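Local atomic coordinates of glycosyl transferase family 8 (Streptococcus pneumoniae, PDB entry 5GVV), a protein that transfers galactose from UDP-galactose to the terminal glucose of already glycosylated serine-rich repeat protein PsrP, the third step in its O-glycosylation. Residues 276-281 / 343-348; 294-299 / 322-327; 299-304 / 400-405; 368-373 / 395-400. All coordinates share one frame; numbering follows the deposited sequence.

Contact 1. Residues 276-281 / 343-348; sequences FKLQCV and SDLYLD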
loop_
_atom_site.group_PDB
_atom_site.type_symbol
_atom_site.label_atom_id
_atom_site.label_comp_id
_atom_site.label_asym_id
_atom_site.label_seq_id
_atom_site.Cartn_x
_atom_site.Cartn_y
_atom_site.Cartn_z
ATOM N N PHE A 276 16.623 5.350 -21.142
ATOM C CA PHE A 276 17.658 4.400 -21.525
ATOM C C PHE A 276 18.050 4.555 -22.993
ATOM O O PHE A 276 17.200 4.834 -23.840
ATOM C CB PHE A 276 17.208 2.972 -21.207
ATOM C CG PHE A 276 17.085 2.697 -19.732
ATOM C CD1 PHE A 276 18.219 2.668 -18.929
ATOM C CD2 PHE A 276 15.844 2.468 -19.149
ATOM C CE1 PHE A 276 18.122 2.420 -17.572
ATOM C CE2 PHE A 276 15.735 2.218 -17.792
ATOM C CZ PHE A 276 16.879 2.196 -17.000
ATOM N N LYS A 277 19.339 4.388 -23.283
ATOM C CA LYS A 277 19.851 4.562 -24.637
ATOM C C LYS A 277 20.108 3.218 -25.304
ATOM O O LYS A 277 20.397 3.153 -26.502
ATOM C CB LYS A 277 21.133 5.406 -24.626
ATOM C CG LYS A 277 20.938 6.804 -24.058
ATOM C CD LYS A 277 19.738 7.497 -24.705
ATOM C CE LYS A 277 19.965 7.752 -26.193
ATOM N NZ LYS A 277 18.844 7.225 -27.024
ATOM N N LEU A 278 19.986 2.145 -24.526
ATOM C CA LEU A 278 20.269 0.803 -25.028
ATOM C C LEU A 278 19.663 -0.242 -24.105
ATOM O O LEU A 278 19.549 -0.019 -22.895
ATOM C CB LEU A 278 21.782 0.577 -25.131
ATOM C CG LEU A 278 22.265 -0.563 -26.037
ATOM C CD1 LEU A 278 22.217 -0.158 -27.503
ATOM C CD2 LEU A 278 23.666 -1.004 -25.663
ATOM N N GLN A 279 19.276 -1.378 -24.679
ATOM C CA GLN A 279 18.723 -2.492 -23.912
ATOM C C GLN A 279 19.570 -3.749 -24.115
ATOM O O GLN A 279 19.713 -4.236 -25.242
ATOM C CB GLN A 279 17.271 -2.759 -24.331
ATOM C CG GLN A 279 16.344 -1.538 -24.209
ATOM C CD GLN A 279 15.814 -1.315 -22.800
ATOM O OE1 GLN A 279 15.759 -2.238 -21.986
ATOM N NE2 GLN A 279 15.413 -0.081 -22.507
ATOM N N CYS A 280 20.131 -4.273 -23.029
ATOM C CA CYS A 280 21.008 -5.440 -23.113
ATOM C C CYS A 280 20.386 -6.648 -22.425
ATOM O O CYS A 280 19.624 -6.501 -21.464
ATOM C CB CYS A 280 22.371 -5.137 -22.486
ATOM S SG CYS A 280 23.369 -3.967 -23.426
ATOM N N VAL A 281 20.708 -7.841 -22.918
ATOM C CA VAL A 281 20.131 -9.056 -22.359
ATOM C C VAL A 281 21.167 -10.168 -22.210
ATOM O O VAL A 281 22.085 -10.311 -23.034
ATOM C CB VAL A 281 18.920 -9.533 -23.206
ATOM C CG1 VAL A 281 19.361 -9.871 -24.613
ATOM C CG2 VAL A 281 18.227 -10.719 -22.558
ATOM N N SER A 343 15.451 -6.423 -27.255
ATOM C CA SER A 343 16.771 -5.917 -26.875
ATOM C C SER A 343 17.590 -5.435 -28.072
ATOM O O SER A 343 17.265 -5.747 -29.219
ATOM C CB SER A 343 17.541 -6.978 -26.091
ATOM O OG SER A 343 16.812 -7.375 -24.945
ATOM N N ASP A 344 18.641 -4.666 -27.791
ATOM C CA ASP A 344 19.508 -4.114 -28.828
ATOM C C ASP A 344 20.789 -4.923 -28.956
ATOM O O ASP A 344 21.446 -4.904 -30.000
ATOM C CB ASP A 344 19.897 -2.673 -28.483
ATOM C CG ASP A 344 18.721 -1.724 -28.486
ATOM O OD1 ASP A 344 18.015 -1.653 -29.513
ATOM O OD2 ASP A 344 18.505 -1.041 -27.460
ATOM N N LEU A 345 21.153 -5.628 -27.887
ATOM C CA LEU A 345 22.469 -6.253 -27.819
ATOM C C LEU A 345 22.495 -7.405 -26.822
ATOM O O LEU A 345 22.087 -7.237 -25.668
ATOM C CB LEU A 345 23.507 -5.202 -27.414
ATOM C CG LEU A 345 24.922 -5.714 -27.136
ATOM C CD1 LEU A 345 25.532 -6.260 -28.410
ATOM C CD2 LEU A 345 25.774 -4.608 -26.571
ATOM N N TYR A 346 22.967 -8.570 -27.258
ATOM C CA TYR A 346 23.112 -9.699 -26.347
ATOM C C TYR A 346 24.497 -9.686 -25.705
ATOM O O TYR A 346 25.506 -9.519 -26.395
ATOM C CB TYR A 346 22.871 -11.036 -27.069
ATOM C CG TYR A 346 22.709 -12.185 -26.100
ATOM C CD1 TYR A 346 23.814 -12.871 -25.607
ATOM C CD2 TYR A 346 21.451 -12.562 -25.649
ATOM C CE1 TYR A 346 23.670 -13.906 -24.701
ATOM C CE2 TYR A 346 21.296 -13.593 -24.744
ATOM C CZ TYR A 346 22.406 -14.260 -24.276
ATOM O OH TYR A 346 22.254 -15.288 -23.369
ATOM N N LEU A 347 24.542 -9.858 -24.385
ATOM C CA LEU A 347 25.811 -9.956 -23.663
ATOM C C LEU A 347 26.037 -11.391 -23.190
ATOM O O LEU A 347 25.381 -11.853 -22.246
ATOM C CB LEU A 347 25.829 -9.009 -22.459
ATOM C CG LEU A 347 25.610 -7.515 -22.702
ATOM C CD1 LEU A 347 25.688 -6.730 -21.398
ATOM C CD2 LEU A 347 26.611 -6.981 -23.691
ATOM N N ASP A 348 26.967 -12.087 -23.841
ATOM C CA ASP A 348 27.287 -13.460 -23.482
ATOM C C ASP A 348 28.247 -13.456 -22.300
ATOM O O ASP A 348 29.458 -13.592 -22.478
ATOM C CB ASP A 348 27.923 -14.179 -24.672
ATOM C CG ASP A 348 27.819 -15.683 -24.568
ATOM O OD1 ASP A 348 27.282 -16.173 -23.549
ATOM O OD2 ASP A 348 28.277 -16.374 -25.503
#
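Asp344 and Gln279 are joined by two hydrogen bonds, one in each direction, just before strand 345-348 pairs with strand 278-283. Asp344 CG lies anti to the carbonyl carbon, beside the backbone N (chi1 -65°). Its carboxylate accepts the backbone N-H of Gln279, with Gln279 N 2.9 Å from Asp344 OD2. That oxygen is met on its anti side, a little out of the carboxylate plane. In return Asp344 N donates to Gln279 O at 2.8 Å, and Leu345 N adds a weak bond to the same oxygen. Asp344 CB also touches Leu278 CD1 at 3.6 Å. Regular parallel pairing follows. Val281 N donates to Leu345 O, and Leu347 N donates to Val281 O at 2.8 Å.

On one face Cys280 SG meets Leu345 CD2 at 4.0 Å, and Leu347 CD1 rests on Cys280 CB. On the opposite face Val281 CG1 stands between its own backbone N and carbonyl carbon (chi1 62°). There it touches Tyr346 CD2 at 3.6 Å and Ser343 OG. Val281 O lies over one face of the Tyr346 ring, toward the rim. Tyr346 OH is hydrogen-bonded to Leu283 N, and Ser343 OG to Ile339 O.

The two strands are the middle pair of a six-stranded parallel sheet with the Rossmann-like order 3-2-1-4-5-6. Strands 302-307 and 369-372 flank them. Helix 356-364 packs on Tyr346, and Tyr404, just after helix 395-402, packs on Leu278.

Contact 2. Residues 294-299 / 322-327; sequences YLAEQL and FPNVTV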
loop_
_atom_site.group_PDB
_atom_site.type_symbol
_atom_site.label_atom_id
_atom_site.label_comp_id
_atom_site.label_asym_id
_atom_site.label_seq_id
_atom_site.Cartn_x
_atom_site.Cartn_y
_atom_site.Cartn_z
ATOM N N TYR A 294 29.891 -4.251 -12.132
ATOM C CA TYR A 294 30.723 -3.185 -12.662
ATOM C C TYR A 294 30.050 -2.518 -13.858
ATOM O O TYR A 294 29.985 -1.290 -13.930
ATOM C CB TYR A 294 32.095 -3.735 -13.063
ATOM C CG TYR A 294 32.934 -2.737 -13.820
ATOM C CD1 TYR A 294 33.652 -1.752 -13.149
ATOM C CD2 TYR A 294 32.996 -2.769 -15.204
ATOM C CE1 TYR A 294 34.417 -0.833 -13.843
ATOM C CE2 TYR A 294 33.747 -1.854 -15.904
ATOM C CZ TYR A 294 34.455 -0.894 -15.221
ATOM O OH TYR A 294 35.200 0.010 -15.933
ATOM N N LEU A 295 29.545 -3.327 -14.789
ATOM C CA LEU A 295 28.895 -2.803 -15.992
ATOM C C LEU A 295 27.682 -1.951 -15.626
ATOM O O LEU A 295 27.485 -0.867 -16.172
ATOM C CB LEU A 295 28.476 -3.939 -16.926
ATOM C CG LEU A 295 29.581 -4.861 -17.443
ATOM C CD1 LEU A 295 29.017 -5.919 -18.386
ATOM C CD2 LEU A 295 30.692 -4.072 -18.123
ATOM N N ALA A 296 26.874 -2.448 -14.696
ATOM C CA ALA A 296 25.708 -1.707 -14.226
ATOM C C ALA A 296 26.113 -0.352 -13.658
ATOM O O ALA A 296 25.484 0.667 -13.965
ATOM C CB ALA A 296 24.954 -2.511 -13.183
ATOM N N GLU A 297 27.149 -0.352 -12.820
ATOM C CA GLU A 297 27.649 0.872 -12.196
ATOM C C GLU A 297 28.112 1.877 -13.244
ATOM O O GLU A 297 27.824 3.071 -13.143
ATOM C CB GLU A 297 28.812 0.552 -11.242
ATOM C CG GLU A 297 28.407 -0.159 -9.954
ATOM C CD GLU A 297 29.592 -0.705 -9.172
ATOM O OE1 GLU A 297 29.471 -0.833 -7.936
ATOM O OE2 GLU A 297 30.633 -1.015 -9.791
ATOM N N GLN A 298 28.818 1.384 -14.258
ATOM C CA GLN A 298 29.426 2.238 -15.277
ATOM C C GLN A 298 28.457 2.710 -16.359
ATOM O O GLN A 298 28.710 3.722 -17.023
ATOM C CB GLN A 298 30.587 1.499 -15.950
ATOM C CG GLN A 298 31.758 1.209 -15.020
ATOM C CD GLN A 298 32.431 2.475 -14.540
ATOM O OE1 GLN A 298 32.853 3.304 -15.345
ATOM N NE2 GLN A 298 32.525 2.641 -13.226
ATOM N N LEU A 299 27.362 1.979 -16.546
ATOM C CA LEU A 299 26.440 2.266 -17.644
ATOM C C LEU A 299 24.997 2.481 -17.177
ATOM O O LEU A 299 24.113 1.684 -17.502
ATOM C CB LEU A 299 26.499 1.144 -18.690
ATOM C CG LEU A 299 27.820 0.979 -19.450
ATOM C CD1 LEU A 299 28.085 -0.479 -19.837
ATOM C CD2 LEU A 299 27.835 1.860 -20.687
ATOM N N PHE A 322 20.450 -1.631 -8.184
ATOM C CA PHE A 322 20.698 -0.776 -9.342
ATOM C C PHE A 322 19.386 -0.416 -10.009
ATOM O O PHE A 322 18.505 -1.268 -10.141
ATOM C CB PHE A 322 21.580 -1.488 -10.372
ATOM C CG PHE A 322 22.955 -1.816 -9.877
ATOM C CD1 PHE A 322 23.913 -0.820 -9.747
ATOM C CD2 PHE A 322 23.303 -3.125 -9.577
ATOM C CE1 PHE A 322 25.191 -1.120 -9.307
ATOM C CE2 PHE A 322 24.577 -3.435 -9.137
ATOM C CZ PHE A 322 25.524 -2.430 -8.998
ATOM N N PRO A 323 19.257 0.845 -10.451
ATOM C CA PRO A 323 18.030 1.298 -11.108
ATOM C C PRO A 323 17.959 0.823 -12.553
ATOM O O PRO A 323 16.901 0.942 -13.171
ATOM C CB PRO A 323 18.160 2.823 -11.065
ATOM C CG PRO A 323 19.642 3.071 -11.074
ATOM C CD PRO A 323 20.241 1.936 -10.288
ATOM N N ASN A 324 19.055 0.274 -13.074
ATOM C CA ASN A 324 19.105 -0.113 -14.480
ATOM C C ASN A 324 19.298 -1.614 -14.757
ATOM O O ASN A 324 19.650 -2.003 -15.877
ATOM C CB ASN A 324 20.183 0.697 -15.214
ATOM C CG ASN A 324 21.572 0.478 -14.643
ATOM O OD1 ASN A 324 21.746 0.330 -13.434
ATOM N ND2 ASN A 324 22.572 0.455 -15.517
ATOM N N VAL A 325 19.076 -2.457 -13.752
ATOM C CA VAL A 325 19.149 -3.901 -13.968
ATOM C C VAL A 325 17.808 -4.534 -13.650
ATOM O O VAL A 325 17.262 -4.341 -12.554
ATOM C CB VAL A 325 20.222 -4.571 -13.087
ATOM C CG1 VAL A 325 20.281 -6.068 -13.377
ATOM C CG2 VAL A 325 21.588 -3.932 -13.318
ATOM N N THR A 326 17.263 -5.275 -14.607
ATOM C CA THR A 326 16.082 -6.084 -14.328
ATOM C C THR A 326 16.463 -7.556 -14.347
ATOM O O THR A 326 17.137 -8.034 -15.264
ATOM C CB THR A 326 14.918 -5.776 -15.276
ATOM O OG1 THR A 326 14.558 -4.395 -15.130
ATOM C CG2 THR A 326 13.700 -6.629 -14.933
ATOM N N VAL A 327 16.034 -8.250 -13.300
ATOM C CA VAL A 327 16.416 -9.619 -13.007
ATOM C C VAL A 327 15.151 -10.495 -13.061
ATOM O O VAL A 327 14.138 -10.158 -12.440
ATOM C CB VAL A 327 17.086 -9.626 -11.618
ATOM C CG1 VAL A 327 16.618 -10.773 -10.756
ATOM C CG2 VAL A 327 18.612 -9.592 -11.753
HETATM O O HOH W 1 23.721 2.076 -12.530
#
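Ala296 CB sits over the centre of the Phe322 ring, 3.8 Å from its centroid and only 7° off the ring normal. This is a CH-pi contact, made by a helix methyl group that points at the loop before strand 325-328. The same methyl group touches Val325 CG2 at 3.7 Å. Glu297 CG approaches the ring obliquely, with CG 3.4 Å from Phe322 CE1.

The polar part lies beside this packing. Asn324 CG stands between the backbone N and the carbonyl carbon (chi1 61°), and the amide beyond it reaches toward the helix end. Asn324 ND2 gives a weak hydrogen bond to Ala296 O at 3.3 Å. A water bridges the same two groups, donating to both Ala296 O, at 2.7 Å, and Asn324 OD1, at 2.8 Å. Asn324 ND2 is also hydrogen-bonded to Val302 O, which helps to fix the amide. Gln45 NE2 is hydrogen-bonded to the backbone oxygens of Phe322, in the loop, and Val325, at the start of the strand.

Helix 292-298 is the connection between strands 278-283 and 302-307, and this contact places its C-terminal turn beside the edge of the parallel sheet. Strand 325-328 is the outermost strand there and pairs with 302-307, whose Phe304 packs on Leu295, Leu299 and Asn324.

Contact 3. Residues 299-304 / 400-405; sequences LPEVHF and AIRSYM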
loop_
_atom_site.group_PDB
_atom_site.type_symbol
_atom_site.label_atom_id
_atom_site.label_comp_id
_atom_site.label_asym_id
_atom_site.label_seq_id
_atom_site.Cartn_x
_atom_site.Cartn_y
_atom_site.Cartn_z
ATOM N N LEU A 299 27.362 1.979 -16.546
ATOM C CA LEU A 299 26.440 2.266 -17.644
ATOM C C LEU A 299 24.997 2.481 -17.177
ATOM O O LEU A 299 24.113 1.684 -17.502
ATOM C CB LEU A 299 26.499 1.144 -18.690
ATOM C CG LEU A 299 27.820 0.979 -19.450
ATOM C CD1 LEU A 299 28.085 -0.479 -19.837
ATOM C CD2 LEU A 299 27.835 1.860 -20.687
ATOM N N PRO A 300 24.745 3.576 -16.433
ATOM C CA PRO A 300 23.396 3.841 -15.912
ATOM C C PRO A 300 22.379 4.053 -17.027
ATOM O O PRO A 300 21.174 3.947 -16.792
ATOM C CB PRO A 300 23.576 5.148 -15.130
ATOM C CG PRO A 300 24.775 5.803 -15.751
ATOM C CD PRO A 300 25.686 4.663 -16.095
ATOM N N GLU A 301 22.865 4.354 -18.228
ATOM C CA GLU A 301 21.985 4.625 -19.356
ATOM C C GLU A 301 21.711 3.369 -20.189
ATOM O O GLU A 301 21.048 3.434 -21.227
ATOM C CB GLU A 301 22.577 5.725 -20.236
ATOM C CG GLU A 301 23.752 5.278 -21.097
ATOM C CD GLU A 301 25.099 5.433 -20.416
ATOM O OE1 GLU A 301 25.237 5.044 -19.238
ATOM O OE2 GLU A 301 26.029 5.943 -21.072
ATOM N N VAL A 302 22.230 2.231 -19.734
ATOM C CA VAL A 302 21.892 0.944 -20.332
ATOM C C VAL A 302 20.977 0.184 -19.379
ATOM O O VAL A 302 21.242 0.121 -18.175
ATOM C CB VAL A 302 23.148 0.095 -20.590
ATOM C CG1 VAL A 302 22.766 -1.256 -21.149
ATOM C CG2 VAL A 302 24.074 0.803 -21.551
ATOM N N HIS A 303 19.896 -0.375 -19.913
ATOM C CA HIS A 303 19.011 -1.230 -19.130
ATOM C C HIS A 303 19.391 -2.685 -19.379
ATOM O O HIS A 303 19.218 -3.205 -20.492
ATOM C CB HIS A 303 17.551 -0.972 -19.520
ATOM C CG HIS A 303 16.549 -1.653 -18.639
ATOM N ND1 HIS A 303 15.189 -1.466 -18.775
ATOM C CD2 HIS A 303 16.704 -2.522 -17.610
ATOM C CE1 HIS A 303 14.553 -2.187 -17.871
ATOM N NE2 HIS A 303 15.449 -2.843 -17.155
ATOM N N PHE A 304 19.919 -3.337 -18.348
ATOM C CA PHE A 304 20.332 -4.730 -18.466
ATOM C C PHE A 304 19.198 -5.650 -18.053
ATOM O O PHE A 304 18.541 -5.421 -17.031
ATOM C CB PHE A 304 21.533 -5.017 -17.564
ATOM C CG PHE A 304 22.732 -4.168 -17.847
ATOM C CD1 PHE A 304 23.751 -4.637 -18.667
ATOM C CD2 PHE A 304 22.864 -2.914 -17.263
ATOM C CE1 PHE A 304 24.881 -3.860 -18.916
ATOM C CE2 PHE A 304 23.984 -2.127 -17.507
ATOM C CZ PHE A 304 24.993 -2.603 -18.337
ATOM N N ALA A 400 32.752 -0.618 -25.683
ATOM C CA ALA A 400 32.135 -1.410 -26.741
ATOM C C ALA A 400 30.618 -1.236 -26.720
ATOM O O ALA A 400 29.993 -1.019 -27.759
ATOM C CB ALA A 400 32.502 -2.873 -26.583
ATOM N N ILE A 401 30.031 -1.343 -25.535
ATOM C CA ILE A 401 28.586 -1.199 -25.387
ATOM C C ILE A 401 28.103 0.194 -25.815
ATOM O O ILE A 401 27.102 0.315 -26.526
ATOM C CB ILE A 401 28.140 -1.526 -23.943
ATOM C CG1 ILE A 401 28.329 -3.024 -23.668
ATOM C CG2 ILE A 401 26.692 -1.137 -23.727
ATOM C CD1 ILE A 401 28.190 -3.430 -22.208
ATOM N N ARG A 402 28.826 1.235 -25.404
ATOM C CA ARG A 402 28.477 2.604 -25.786
ATOM C C ARG A 402 28.549 2.870 -27.290
ATOM O O ARG A 402 27.906 3.798 -27.790
ATOM C CB ARG A 402 29.332 3.619 -25.020
ATOM C CG ARG A 402 28.744 3.990 -23.664
ATOM C CD ARG A 402 29.606 4.964 -22.886
ATOM N NE ARG A 402 28.887 5.475 -21.717
ATOM C CZ ARG A 402 29.278 5.297 -20.459
ATOM N NH1 ARG A 402 30.394 4.629 -20.195
ATOM N NH2 ARG A 402 28.562 5.797 -19.460
ATOM N N SER A 403 29.317 2.057 -28.012
ATOM C CA SER A 403 29.435 2.219 -29.461
ATOM C C SER A 403 28.132 1.837 -30.165
ATOM O O SER A 403 27.893 2.240 -31.307
ATOM C CB SER A 403 30.604 1.392 -30.015
ATOM O OG SER A 403 30.246 0.029 -30.182
ATOM N N TYR A 404 27.287 1.071 -29.481
ATOM C CA TYR A 404 26.010 0.646 -30.054
ATOM C C TYR A 404 24.915 1.692 -29.868
ATOM O O TYR A 404 23.836 1.587 -30.460
ATOM C CB TYR A 404 25.583 -0.703 -29.473
ATOM C CG TYR A 404 26.428 -1.840 -29.988
ATOM C CD1 TYR A 404 27.593 -2.217 -29.333
ATOM C CD2 TYR A 404 26.070 -2.526 -31.143
ATOM C CE1 TYR A 404 28.373 -3.249 -29.806
ATOM C CE2 TYR A 404 26.844 -3.560 -31.623
ATOM C CZ TYR A 404 27.992 -3.916 -30.951
ATOM O OH TYR A 404 28.772 -4.943 -31.425
HETATM N N MSE A 405 25.217 2.725 -29.150
HETATM C CA MSE A 405 24.236 3.710 -28.976
HETATM C C MSE A 405 24.179 4.825 -29.920
HETATM O O MSE A 405 25.195 5.420 -30.262
HETATM C CB MSE A 405 24.535 4.460 -27.685
HETATM C CG MSE A 405 24.742 3.537 -26.532
HETATM SE SE MSE A 405 25.092 4.603 -24.903
HETATM C CE MSE A 405 24.981 3.196 -23.601
#
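Glu301 and Arg402 cross at about a right angle, with the carboxylate and guanidinium planes turned 52° apart. They form a salt bridge in which one oxygen takes two donors. Arg402 NE lies 3.0 Å from Glu301 OE2 and meets it on its syn side, tilted out of the carboxylate plane. Arg402 NH2 makes a weak bond to the same oxygen at 3.0 Å. Leu299 CD2 lies over the centre of one guanidinium face, 3.7 Å from Arg402 CZ. The charged group is therefore held at its edge by the carboxylate and covered on one face by a methyl group. Its NH2 also has a weak bond to Gln298 O.

Here helix 395-402 packs against the parallel sheet of the Rossmann-like domain. The type I turn from Leu299 to Val302 leads from helix 292-298 into strand 302-307, and the end of helix 395-402 packs against it. A second type I turn, from Arg402 to Met405, brings the last of these residues back toward the strand.

Met405 is modelled as selenomethionine, and its chain runs extended beyond CG. Its CE comes within 3.3 Å of Val302 CG2, a tight contact, and 3.5 Å of Glu301 CG. Deeper in, Ile401 CD1 meets Leu299 CD1 at 3.8 Å. Ile401 CG2 lies against Val302 CG2, these two side chains crossing at about a right angle.

Contact 4. Residues 368-373 / 395-400; sequences PMIAFD and KKMVAA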
loop_
_atom_site.group_PDB
_atom_site.type_symbol
_atom_site.label_atom_id
_atom_site.label_comp_id
_atom_site.label_asym_id
_atom_site.label_seq_id
_atom_site.Cartn_x
_atom_site.Cartn_y
_atom_site.Cartn_z
ATOM N N PRO A 368 23.230 -8.099 -32.514
ATOM C CA PRO A 368 24.676 -8.145 -32.273
ATOM C C PRO A 368 24.931 -8.800 -30.931
ATOM O O PRO A 368 24.077 -8.704 -30.043
ATOM C CB PRO A 368 25.062 -6.665 -32.194
ATOM C CG PRO A 368 23.807 -5.966 -31.769
ATOM C CD PRO A 368 22.703 -6.724 -32.458
HETATM N N MSE A 369 26.077 -9.458 -30.785
HETATM C CA MSE A 369 26.405 -10.152 -29.547
HETATM C C MSE A 369 27.894 -9.999 -29.251
HETATM O O MSE A 369 28.730 -10.146 -30.140
HETATM C CB MSE A 369 26.021 -11.632 -29.654
HETATM C CG MSE A 369 26.428 -12.487 -28.466
HETATM SE SE MSE A 369 25.725 -14.291 -28.643
HETATM C CE MSE A 369 26.486 -14.755 -30.381
ATOM N N ILE A 370 28.226 -9.681 -28.004
ATOM C CA ILE A 370 29.627 -9.545 -27.616
ATOM C C ILE A 370 29.890 -10.373 -26.364
ATOM O O ILE A 370 28.951 -10.813 -25.695
ATOM C CB ILE A 370 30.021 -8.073 -27.387
ATOM C CG1 ILE A 370 29.225 -7.472 -26.224
ATOM C CG2 ILE A 370 29.793 -7.264 -28.666
ATOM C CD1 ILE A 370 29.602 -6.037 -25.906
ATOM N N ALA A 371 31.160 -10.600 -26.049
ATOM C CA ALA A 371 31.496 -11.473 -24.927
ATOM C C ALA A 371 32.818 -11.083 -24.281
ATOM O O ALA A 371 33.561 -10.254 -24.818
ATOM C CB ALA A 371 31.539 -12.927 -25.385
ATOM N N PHE A 372 33.099 -11.667 -23.119
ATOM C CA PHE A 372 34.423 -11.555 -22.512
ATOM C C PHE A 372 35.276 -12.726 -22.972
ATOM O O PHE A 372 34.736 -13.742 -23.413
ATOM C CB PHE A 372 34.339 -11.554 -20.984
ATOM C CG PHE A 372 33.981 -10.216 -20.392
ATOM C CD1 PHE A 372 34.850 -9.139 -20.505
ATOM C CD2 PHE A 372 32.787 -10.042 -19.706
ATOM C CE1 PHE A 372 34.530 -7.907 -19.955
ATOM C CE2 PHE A 372 32.456 -8.813 -19.150
ATOM C CZ PHE A 372 33.331 -7.744 -19.274
ATOM N N ASP A 373 36.599 -12.585 -22.857
ATOM C CA ASP A 373 37.540 -13.634 -23.245
ATOM C C ASP A 373 37.218 -14.965 -22.573
ATOM O O ASP A 373 37.402 -16.035 -23.165
ATOM C CB ASP A 373 38.982 -13.210 -22.910
ATOM C CG ASP A 373 39.115 -12.653 -21.502
ATOM O OD1 ASP A 373 38.174 -12.816 -20.697
ATOM O OD2 ASP A 373 40.167 -12.050 -21.193
ATOM N N LYS A 395 36.613 -2.032 -18.732
ATOM C CA LYS A 395 36.441 -0.701 -19.316
ATOM C C LYS A 395 36.271 -0.817 -20.827
ATOM O O LYS A 395 35.541 -0.038 -21.446
ATOM C CB LYS A 395 37.664 0.173 -19.032
ATOM C CG LYS A 395 37.951 0.419 -17.565
ATOM C CD LYS A 395 39.343 -0.093 -17.182
ATOM C CE LYS A 395 39.303 -1.564 -16.807
ATOM N NZ LYS A 395 38.423 -1.798 -15.653
ATOM N N LYS A 396 36.950 -1.802 -21.413
ATOM C CA LYS A 396 36.895 -2.032 -22.853
ATOM C C LYS A 396 35.512 -2.478 -23.333
ATOM O O LYS A 396 35.091 -2.124 -24.439
ATOM C CB LYS A 396 37.975 -3.036 -23.276
ATOM C CG LYS A 396 39.391 -2.470 -23.167
ATOM C CD LYS A 396 40.433 -3.432 -23.700
ATOM C CE LYS A 396 41.750 -2.712 -23.982
ATOM N NZ LYS A 396 42.228 -1.895 -22.829
HETATM N N MSE A 397 34.800 -3.255 -22.524
HETATM C CA MSE A 397 33.449 -3.640 -22.925
HETATM C C MSE A 397 32.467 -2.501 -22.702
HETATM O O MSE A 397 31.485 -2.367 -23.440
HETATM C CB MSE A 397 32.952 -4.898 -22.217
HETATM C CG MSE A 397 31.593 -5.352 -22.786
HETATM SE SE MSE A 397 30.887 -6.906 -21.924
HETATM C CE MSE A 397 32.084 -8.216 -22.689
ATOM N N VAL A 398 32.731 -1.690 -21.679
ATOM C CA VAL A 398 31.937 -0.487 -21.434
ATOM C C VAL A 398 31.922 0.357 -22.701
ATOM O O VAL A 398 30.858 0.713 -23.210
ATOM C CB VAL A 398 32.508 0.351 -20.280
ATOM C CG1 VAL A 398 31.735 1.654 -20.124
ATOM C CG2 VAL A 398 32.473 -0.435 -18.981
ATOM N N ALA A 399 33.115 0.647 -23.214
ATOM C CA ALA A 399 33.277 1.408 -24.448
ATOM C C ALA A 399 32.622 0.705 -25.635
ATOM O O ALA A 399 32.020 1.349 -26.497
ATOM C CB ALA A 399 34.754 1.645 -24.724
ATOM N N ALA A 400 32.752 -0.618 -25.683
ATOM C CA ALA A 400 32.135 -1.410 -26.741
ATOM C C ALA A 400 30.618 -1.236 -26.720
ATOM O O ALA A 400 29.993 -1.019 -27.759
ATOM C CB ALA A 400 32.502 -2.873 -26.583
#
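Met397, modelled as selenomethionine, reaches Phe372 through an extended chain with a bend at its end. Its CG is anti to the backbone N (chi1 -174°), and SE continues the extended course. The last torsion (chi3 -74°) then turns CE over the aromatic ring. The terminal methyl group lands over the middle of one face, with Met397 CE 3.4 Å from the centroid of the Phe372 ring and almost on its normal. CE is nearly equidistant from the six ring carbons. SE lies over the same face, 4.0 Å from that centroid, closest to Phe372 CE2 and CZ. The pair thus combines a CH-pi contact with a Met-aromatic one. Met397 CE also comes within 3.3 Å of Ala371 O.

Ile370 packs beside it. Its CG1 stands between the backbone N and the carbonyl carbon, and CD1 beyond it meets Met397 CG at 3.8 Å. The same CD1 reaches Ala400 CB, one helical turn on, at 4.3 Å.

Strand 369-372 and the helix segment 395-400 run almost antiparallel, at 173°, with their axes 10.0 Å apart. The helix thus lies along one face of the parallel sheet. Leu295 of helix 292-298 packs on Met397, and Tyr389 of the edge strand 387-389 packs on Ile370 and Ala400.

The two segments share no hydrogen bond, and every touching residue is buried. Cohesion between them rests on apolar burial and dispersion, probably helped by the polarisable selenium and perhaps by a slightly positive methyl group that faces the ring and has a carbonyl oxygen beside it.

Overall arrangement
All four contacts belong to one parallel sheet and its covering helices. Contacts 1 and 3 have centres about 7 Å apart and meet through adjacent strands, with Cys280 N 2.9 Å from His303 O. Contact 4 continues the sheet on the other side of contact 1, with Asp348 N 3.0 Å from Ile370 O. Contacts 2 and 3 share Leu299, and Thr326 OG1 lies 2.7 Å from His303 NE2. Contacts 3 and 4 share Ala400 on helix 395-402; their centres are about 10 Å apart. All four lie away from the UDP and manganese site, where Asp106, Asp108 and His227 of the GT-A domain bind the metal.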